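Local coordinates for alkylhydroperoxidase AhpD core: uncharacterized peroxidase-related protein (Ralstonia eutropha, PDB 2PRR), which is uncharacterised but probably reduces peroxides by thiol chemistry in an AhpD-like fold of the carboxymuconolactone decarboxylase family, at residues C90-G95 with E186-G191; I97-E102 with V107-A112; E30-D33 with F37-N40. One frame throughout, in Å; residues are numbered along the deposited sequence.

Contact 1 (C90-G95 with E186-G191); sequences CVVAHG and EFFLMG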
loop_
_atom_site.group_PDB
_atom_site.type_symbol
_atom_site.label_atom_id
_atom_site.label_comp_id
_atom_site.label_asym_id
_atom_site.label_seq_id
_atom_site.Cartn_x
_atom_site.Cartn_y
_atom_site.Cartn_z
ATOM N N CYS D 90 -19.744 12.183 6.282
ATOM C CA CYS D 90 -20.539 10.988 6.018
ATOM C C CYS D 90 -20.568 9.936 7.103
ATOM O O CYS D 90 -21.616 9.349 7.387
ATOM C CB CYS D 90 -20.096 10.354 4.696
ATOM S SG CYS D 90 -20.467 11.421 3.302
ATOM N N VAL D 91 -19.404 9.643 7.655
ATOM C CA VAL D 91 -19.317 8.695 8.737
ATOM C C VAL D 91 -20.212 9.133 9.905
ATOM O O VAL D 91 -20.950 8.329 10.474
ATOM C CB VAL D 91 -17.865 8.618 9.239
ATOM C CG1 VAL D 91 -17.805 8.007 10.584
ATOM C CG2 VAL D 91 -16.989 7.843 8.279
ATOM N N VAL D 92 -20.091 10.407 10.268
ATOM C CA VAL D 92 -20.806 10.975 11.387
ATOM C C VAL D 92 -22.314 11.116 11.110
ATOM O O VAL D 92 -23.120 10.731 11.926
ATOM C CB VAL D 92 -20.167 12.331 11.824
ATOM C CG1 VAL D 92 -21.027 13.046 12.867
ATOM C CG2 VAL D 92 -18.725 12.084 12.382
ATOM N N ALA D 93 -22.655 11.636 9.944
ATOM C CA ALA D 93 -24.045 11.850 9.539
ATOM C C ALA D 93 -24.796 10.534 9.388
ATOM O O ALA D 93 -25.863 10.363 9.946
ATOM C CB ALA D 93 -24.076 12.635 8.236
ATOM N N HIS D 94 -24.219 9.597 8.648
ATOM C CA HIS D 94 -24.835 8.300 8.431
ATOM C C HIS D 94 -24.693 7.306 9.561
ATOM O O HIS D 94 -25.330 6.264 9.540
ATOM C CB HIS D 94 -24.415 7.739 7.059
ATOM C CG HIS D 94 -24.886 8.615 5.960
ATOM N ND1 HIS D 94 -26.209 8.659 5.579
ATOM C CD2 HIS D 94 -24.266 9.604 5.280
ATOM C CE1 HIS D 94 -26.366 9.592 4.660
ATOM N NE2 HIS D 94 -25.203 10.178 4.459
ATOM N N GLY D 95 -23.842 7.593 10.534
ATOM C CA GLY D 95 -23.772 6.752 11.714
ATOM C C GLY D 95 -25.021 7.043 12.533
ATOM O O GLY D 95 -25.637 6.151 13.082
ATOM N N GLU D 186 -25.883 17.883 15.853
ATOM C CA GLU D 186 -26.963 16.993 16.214
ATOM C C GLU D 186 -26.683 15.539 15.857
ATOM O O GLU D 186 -27.137 14.637 16.560
ATOM C CB GLU D 186 -28.269 17.410 15.540
ATOM C CG GLU D 186 -28.820 18.776 15.941
ATOM C CD GLU D 186 -28.138 19.936 15.250
ATOM O OE1 GLU D 186 -27.056 19.754 14.633
ATOM O OE2 GLU D 186 -28.685 21.042 15.335
ATOM N N PHE D 187 -25.963 15.303 14.768
ATOM C CA PHE D 187 -25.655 13.930 14.364
ATOM C C PHE D 187 -24.807 13.152 15.369
ATOM O O PHE D 187 -25.030 11.952 15.545
ATOM C CB PHE D 187 -24.936 13.890 13.007
ATOM C CG PHE D 187 -25.795 14.290 11.839
ATOM C CD1 PHE D 187 -27.015 13.657 11.605
ATOM C CD2 PHE D 187 -25.341 15.224 10.921
ATOM C CE1 PHE D 187 -27.786 13.991 10.527
ATOM C CE2 PHE D 187 -26.114 15.568 9.834
ATOM C CZ PHE D 187 -27.354 14.952 9.642
ATOM N N PHE D 188 -23.840 13.832 16.003
ATOM C CA PHE D 188 -22.882 13.204 16.935
ATOM C C PHE D 188 -23.570 12.495 18.107
ATOM O O PHE D 188 -23.148 11.433 18.523
ATOM C CB PHE D 188 -21.874 14.231 17.476
ATOM C CG PHE D 188 -20.805 14.691 16.479
ATOM C CD1 PHE D 188 -21.068 15.668 15.556
ATOM C CD2 PHE D 188 -19.502 14.219 16.566
ATOM C CE1 PHE D 188 -20.082 16.134 14.680
ATOM C CE2 PHE D 188 -18.490 14.671 15.690
ATOM C CZ PHE D 188 -18.770 15.617 14.754
ATOM N N LEU D 189 -24.657 13.068 18.601
ATOM C CA LEU D 189 -25.386 12.523 19.750
ATOM C C LEU D 189 -26.665 11.721 19.409
ATOM O O LEU D 189 -27.131 10.914 20.208
ATOM C CB LEU D 189 -25.727 13.698 20.680
ATOM C CG LEU D 189 -26.383 13.451 22.035
ATOM C CD1 LEU D 189 -25.723 12.328 22.852
ATOM C CD2 LEU D 189 -26.347 14.768 22.807
HETATM N N MSE D 190 -27.213 11.958 18.228
HETATM C CA MSE D 190 -28.442 11.319 17.753
HETATM C C MSE D 190 -28.367 9.798 17.614
HETATM O O MSE D 190 -27.463 9.274 16.967
HETATM C CB MSE D 190 -28.776 11.937 16.403
HETATM C CG MSE D 190 -29.975 11.409 15.680
HETATM SE SE MSE D 190 -30.089 12.359 14.002
HETATM C CE MSE D 190 -30.262 14.169 14.645
ATOM N N GLY D 191 -29.337 9.098 18.208
ATOM C CA GLY D 191 -29.382 7.628 18.174
ATOM C C GLY D 191 -28.536 6.868 19.204
ATOM O O GLY D 191 -28.541 5.631 19.228
#
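F187 and F188, two consecutive phenylalanines of 186-191, take up V92 and A93 on helix 88-102, and each ring uses a face to do so. The backbones are nearest at A93 and F187, whose CA atoms are 5.5 Å apart. Taken in sequence order, F187 comes first. Its CB bond points at the helix, with CB lying 3.8 Å from V92 O and 4.0 Å from V92 CG1. The ring then spreads over the A93 backbone: A93 CA stands 3.9 Å from the centroid of the F187 ring and 17° off its normal, a CH-pi contact shifted toward the rim. A93 CB adds a second touch, 3.9 Å from F187 CE2.

F188 starts off pointing away from the helix, and its ring comes back toward it. The ring receives V92 CG1 almost squarely over its centre, 3.7 Å from the centroid and 11° off the normal. V92 presents that methyl by holding CG1 anti to its own backbone N (chi1 172°); the same methyl also touches F187 CB. M190 and G191 follow as loop, and the positive phi of G191 belongs to a glycine conformation.

The interface is therefore apolar, close to the presumed active site. C90 and H94 lie on other faces of the same helix turns; H94 ND1 is hydrogen-bonded to E75, and the cysteine, histidine and glutamate together recall the AhpD signature. Helix 185-189 thus lies against one flank of helix 88-102, while helices 71-84 and 156-179 pack against C90 and H94, and D109 of the second subunit packs on F188.

Contact 2 (I97-E102 with V107-A112); sequences ILRIYE and VADQVA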
loop_
_atom_site.group_PDB
_atom_site.type_symbol
_atom_site.label_atom_id
_atom_site.label_comp_id
_atom_site.label_asym_id
_atom_site.label_seq_id
_atom_site.Cartn_x
_atom_site.Cartn_y
_atom_site.Cartn_z
ATOM N N ILE D 97 -27.925 8.110 11.499
ATOM C CA ILE D 97 -29.066 7.553 10.790
ATOM C C ILE D 97 -29.083 6.032 10.910
ATOM O O ILE D 97 -30.137 5.446 11.049
ATOM C CB ILE D 97 -29.044 7.995 9.326
ATOM C CG1 ILE D 97 -29.051 9.534 9.231
ATOM C CG2 ILE D 97 -30.248 7.430 8.583
ATOM C CD1 ILE D 97 -28.571 10.077 7.907
ATOM N N LEU D 98 -27.908 5.398 10.840
ATOM C CA LEU D 98 -27.785 3.951 11.036
ATOM C C LEU D 98 -28.256 3.531 12.435
ATOM O O LEU D 98 -28.966 2.533 12.582
ATOM C CB LEU D 98 -26.328 3.524 10.830
ATOM C CG LEU D 98 -25.930 2.112 11.229
ATOM C CD1 LEU D 98 -26.827 1.089 10.643
ATOM C CD2 LEU D 98 -24.469 1.885 10.827
ATOM N N ARG D 99 -27.846 4.280 13.458
ATOM C CA ARG D 99 -28.251 4.003 14.842
ATOM C C ARG D 99 -29.749 4.132 15.024
ATOM O O ARG D 99 -30.359 3.325 15.684
ATOM C CB ARG D 99 -27.544 4.930 15.833
ATOM C CG ARG D 99 -26.046 4.604 16.023
ATOM C CD ARG D 99 -25.489 5.402 17.159
ATOM N NE ARG D 99 -25.522 6.845 16.929
ATOM C CZ ARG D 99 -24.528 7.526 16.377
ATOM N NH1 ARG D 99 -23.413 6.912 15.984
ATOM N NH2 ARG D 99 -24.638 8.826 16.212
ATOM N N ILE D 100 -30.318 5.162 14.435
ATOM C CA ILE D 100 -31.759 5.395 14.485
ATOM C C ILE D 100 -32.540 4.270 13.804
ATOM O O ILE D 100 -33.504 3.762 14.372
ATOM C CB ILE D 100 -32.116 6.714 13.768
ATOM C CG1 ILE D 100 -31.561 7.932 14.512
ATOM C CG2 ILE D 100 -33.634 6.867 13.600
ATOM C CD1 ILE D 100 -32.314 8.294 15.763
ATOM N N TYR D 101 -32.138 3.893 12.588
ATOM C CA TYR D 101 -32.844 2.849 11.832
ATOM C C TYR D 101 -32.755 1.469 12.455
ATOM O O TYR D 101 -33.749 0.741 12.499
ATOM C CB TYR D 101 -32.381 2.747 10.355
ATOM C CG TYR D 101 -32.799 3.891 9.433
ATOM C CD1 TYR D 101 -33.890 4.704 9.721
ATOM C CD2 TYR D 101 -32.168 4.084 8.213
ATOM C CE1 TYR D 101 -34.267 5.724 8.881
ATOM C CE2 TYR D 101 -32.558 5.104 7.362
ATOM C CZ TYR D 101 -33.611 5.915 7.713
ATOM O OH TYR D 101 -34.030 6.930 6.884
ATOM N N GLU D 102 -31.568 1.097 12.914
ATOM C CA GLU D 102 -31.381 -0.211 13.513
ATOM C C GLU D 102 -31.812 -0.304 14.967
ATOM O O GLU D 102 -32.016 -1.405 15.469
ATOM C CB GLU D 102 -29.921 -0.607 13.398
ATOM C CG GLU D 102 -29.500 -0.921 11.993
ATOM C CD GLU D 102 -30.044 -2.243 11.484
ATOM O OE1 GLU D 102 -30.391 -3.119 12.311
ATOM O OE2 GLU D 102 -30.085 -2.413 10.247
ATOM N N VAL D 107 -23.778 0.006 17.089
ATOM C CA VAL D 107 -23.462 -0.572 15.771
ATOM C C VAL D 107 -22.727 0.343 14.780
ATOM O O VAL D 107 -21.837 -0.104 14.076
ATOM C CB VAL D 107 -24.764 -1.172 15.118
ATOM C CG1 VAL D 107 -25.694 -0.062 14.584
ATOM C CG2 VAL D 107 -24.422 -2.148 14.019
ATOM N N ALA D 108 -23.086 1.618 14.735
ATOM C CA ALA D 108 -22.454 2.545 13.810
ATOM C C ALA D 108 -21.005 2.804 14.152
ATOM O O ALA D 108 -20.173 2.934 13.261
ATOM C CB ALA D 108 -23.213 3.846 13.753
ATOM N N ASP D 109 -20.684 2.884 15.427
ATOM C CA ASP D 109 -19.269 3.100 15.809
ATOM C C ASP D 109 -18.401 1.878 15.469
ATOM O O ASP D 109 -17.241 2.031 15.109
ATOM C CB ASP D 109 -19.116 3.458 17.296
ATOM C CG ASP D 109 -20.009 4.624 17.728
ATOM O OD1 ASP D 109 -21.158 4.751 17.229
ATOM O OD2 ASP D 109 -19.569 5.386 18.608
ATOM N N GLN D 110 -18.973 0.684 15.594
ATOM C CA GLN D 110 -18.289 -0.580 15.301
ATOM C C GLN D 110 -17.980 -0.737 13.818
ATOM O O GLN D 110 -16.914 -1.217 13.385
ATOM C CB GLN D 110 -19.185 -1.749 15.726
ATOM C CG GLN D 110 -19.464 -1.835 17.233
ATOM C CD GLN D 110 -20.619 -2.761 17.590
ATOM O OE1 GLN D 110 -21.207 -3.403 16.723
ATOM N NE2 GLN D 110 -20.957 -2.821 18.885
ATOM N N VAL D 111 -18.973 -0.358 13.044
ATOM C CA VAL D 111 -18.901 -0.385 11.607
ATOM C C VAL D 111 -17.906 0.660 11.092
ATOM O O VAL D 111 -17.220 0.420 10.112
ATOM C CB VAL D 111 -20.345 -0.236 11.017
ATOM C CG1 VAL D 111 -20.333 0.125 9.558
ATOM C CG2 VAL D 111 -21.152 -1.557 11.234
ATOM N N ALA D 112 -17.835 1.813 11.751
ATOM C CA ALA D 112 -16.909 2.851 11.350
ATOM C C ALA D 112 -15.454 2.474 11.690
ATOM O O ALA D 112 -14.563 2.746 10.900
ATOM C CB ALA D 112 -17.266 4.138 11.963
#
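R99 and L98 of helix 88-102 straddle A108 of helix 107-114 in a helix-loop-helix unit whose connection is only four residues long. The two short axes approach to 9.2 Å, and their directions make an angle of 132°, so the second helix returns obliquely along the first. The CA atoms of R99 and A108 mark the closest backbone point.

R99 can be followed outward. Its CB packs on the carbonyl O of G191, from the C-terminal segment. CG lies 3.7 Å from A108 CB, giving the aliphatic stem an apolar partner. The chain then bends at chi3, which brings NH1 obliquely to 3.8 Å from A108 CB. NH1 also lies 3.4 Å from D109 OD1. This last pair is a salt bridge, but its hydrogen bond is weak: the N-H...O angle is 124°, and the guanidinium and carboxylate planes are turned 66° apart. Each charge has a stronger partner outside the helices, NH2 of R99 with the carbonyl O of M190 and OD2 of D109 with R192. The D109 carboxylate thus draws in two arginines, and its OD1 also bonds to a triethylene glycol, probably from the crystallisation liquor, that lies beside R99.

Away from this polar edge the touching atoms are aliphatic carbons, E102 CB among them, which comes near V107 CG1. L98 points at the second helix and meets V107 at about a right angle, CG to V107 CG1 being 4.0 Å. Beyond that branch point, L98 CD2 closes on the other side of the alanine, 3.7 Å from A108 CB.

Contact 3 (E30-D33 with F37-N40); sequences EVQD and FVPN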
loop_
_atom_site.group_PDB
_atom_site.type_symbol
_atom_site.label_atom_id
_atom_site.label_comp_id
_atom_site.label_asym_id
_atom_site.label_seq_id
_atom_site.Cartn_x
_atom_site.Cartn_y
_atom_site.Cartn_z
ATOM N N GLU D 30 -38.407 20.864 3.571
ATOM C CA GLU D 30 -39.022 19.559 3.836
ATOM C C GLU D 30 -38.151 18.737 4.800
ATOM O O GLU D 30 -38.676 18.070 5.700
ATOM C CB GLU D 30 -39.270 18.805 2.515
ATOM C CG GLU D 30 -40.093 17.505 2.639
ATOM N N VAL D 31 -36.824 18.797 4.605
ATOM C CA VAL D 31 -35.866 18.112 5.497
ATOM C C VAL D 31 -35.755 18.827 6.829
ATOM O O VAL D 31 -35.562 18.178 7.850
ATOM C CB VAL D 31 -34.419 17.923 4.892
ATOM C CG1 VAL D 31 -33.721 19.239 4.601
ATOM C CG2 VAL D 31 -33.542 17.095 5.835
ATOM N N GLN D 32 -35.848 20.154 6.823
ATOM C CA GLN D 32 -35.810 20.888 8.072
ATOM C C GLN D 32 -37.058 20.601 8.885
ATOM O O GLN D 32 -36.977 20.182 10.049
ATOM C CB GLN D 32 -35.710 22.394 7.858
ATOM C CG GLN D 32 -35.791 23.116 9.193
ATOM C CD GLN D 32 -35.282 24.513 9.134
ATOM O OE1 GLN D 32 -35.799 25.357 8.381
ATOM N NE2 GLN D 32 -34.273 24.793 9.961
ATOM N N ASP D 33 -38.218 20.816 8.265
ATOM C CA ASP D 33 -39.497 20.595 8.944
ATOM C C ASP D 33 -39.686 19.129 9.421
ATOM O O ASP D 33 -40.654 18.837 10.130
ATOM C CB ASP D 33 -40.678 21.107 8.082
ATOM C CG ASP D 33 -40.664 22.635 7.900
ATOM N N PHE D 37 -33.424 20.649 11.770
ATOM C CA PHE D 37 -32.222 21.332 11.358
ATOM C C PHE D 37 -31.945 20.884 9.948
ATOM O O PHE D 37 -32.442 19.849 9.507
ATOM C CB PHE D 37 -31.033 20.984 12.288
ATOM C CG PHE D 37 -30.520 19.571 12.137
ATOM C CD1 PHE D 37 -31.192 18.508 12.722
ATOM C CD2 PHE D 37 -29.357 19.306 11.427
ATOM C CE1 PHE D 37 -30.726 17.207 12.589
ATOM C CE2 PHE D 37 -28.891 18.013 11.299
ATOM C CZ PHE D 37 -29.577 16.963 11.880
ATOM N N VAL D 38 -31.142 21.662 9.243
ATOM C CA VAL D 38 -30.803 21.324 7.886
ATOM C C VAL D 38 -29.418 20.718 7.865
ATOM O O VAL D 38 -28.442 21.414 8.155
ATOM C CB VAL D 38 -30.826 22.546 6.944
ATOM C CG1 VAL D 38 -30.399 22.113 5.510
ATOM C CG2 VAL D 38 -32.233 23.188 6.925
ATOM N N PRO D 39 -29.333 19.414 7.557
ATOM C CA PRO D 39 -28.029 18.792 7.392
ATOM C C PRO D 39 -27.201 19.641 6.458
ATOM O O PRO D 39 -27.702 20.150 5.465
ATOM C CB PRO D 39 -28.362 17.459 6.756
ATOM C CG PRO D 39 -29.707 17.141 7.318
ATOM C CD PRO D 39 -30.420 18.438 7.404
ATOM N N ASN D 40 -25.925 19.787 6.765
ATOM C CA ASN D 40 -25.073 20.691 6.001
ATOM C C ASN D 40 -24.815 20.311 4.554
ATOM O O ASN D 40 -24.448 21.166 3.761
ATOM C CB ASN D 40 -23.781 20.981 6.784
ATOM C CG ASN D 40 -24.050 21.772 8.069
ATOM O OD1 ASN D 40 -25.064 22.502 8.182
ATOM N ND2 ASN D 40 -23.166 21.615 9.055
#
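Q32 and F37 are the nearest backbone pair, their CA atoms 4.9 Å apart, in a helix-loop-helix connection whose extended loop folds back on helix 22-35 before helix 40-45 begins. On one side is helical backbone. On the other, F37 (phi/psi -164°/161°), V38 and P39 run extended, so the strand-like loop passes over the last turn or so of helix 22-35. F37 O comes 3.8 Å from Q32 CA and 3.9 Å from V31 O; these are packing distances, with the two segments exchanging no hydrogen bond.

The side chains mesh as two pairs. Q32 and V38 cross at about a right angle: the valine's CG2 lies 3.7 Å from Q32 CB, and Q32 CD and NE2 also pass near it, so the glutamine chain crosses over that methyl. The F37 CB bond points away from the helix, and its ring packs edge-to-face with F187, while N184 bonds the V38 carbonyl. V31 places CG2 anti to its backbone N and CG1 between N and the carbonyl carbon (chi1 63°), and it is CG2 that packs on the proline, 3.7 Å from P39 CD.

In the fold
Contacts 1 and 2 are buried and share helix 88-102, using successive turns of it; contact 2 is nested inside the chain loop that contact 1 closes, and the arginine of 97-102 is the junction between them. Contact 3 is a surface contact near the start of the chain, yet it adjoins contact 1 through a pair of phenylalanine rings. Their chemistry differs accordingly: aromatic faces on aliphatic carbons in contact 1, a leucine, valine and alanine patch edged by charge in contact 2, valine and proline carbons with a glutamine chain and backbone atoms in contact 3. Contacts 1 and 2 also touch the second subunit; contact 3 touches no other chain.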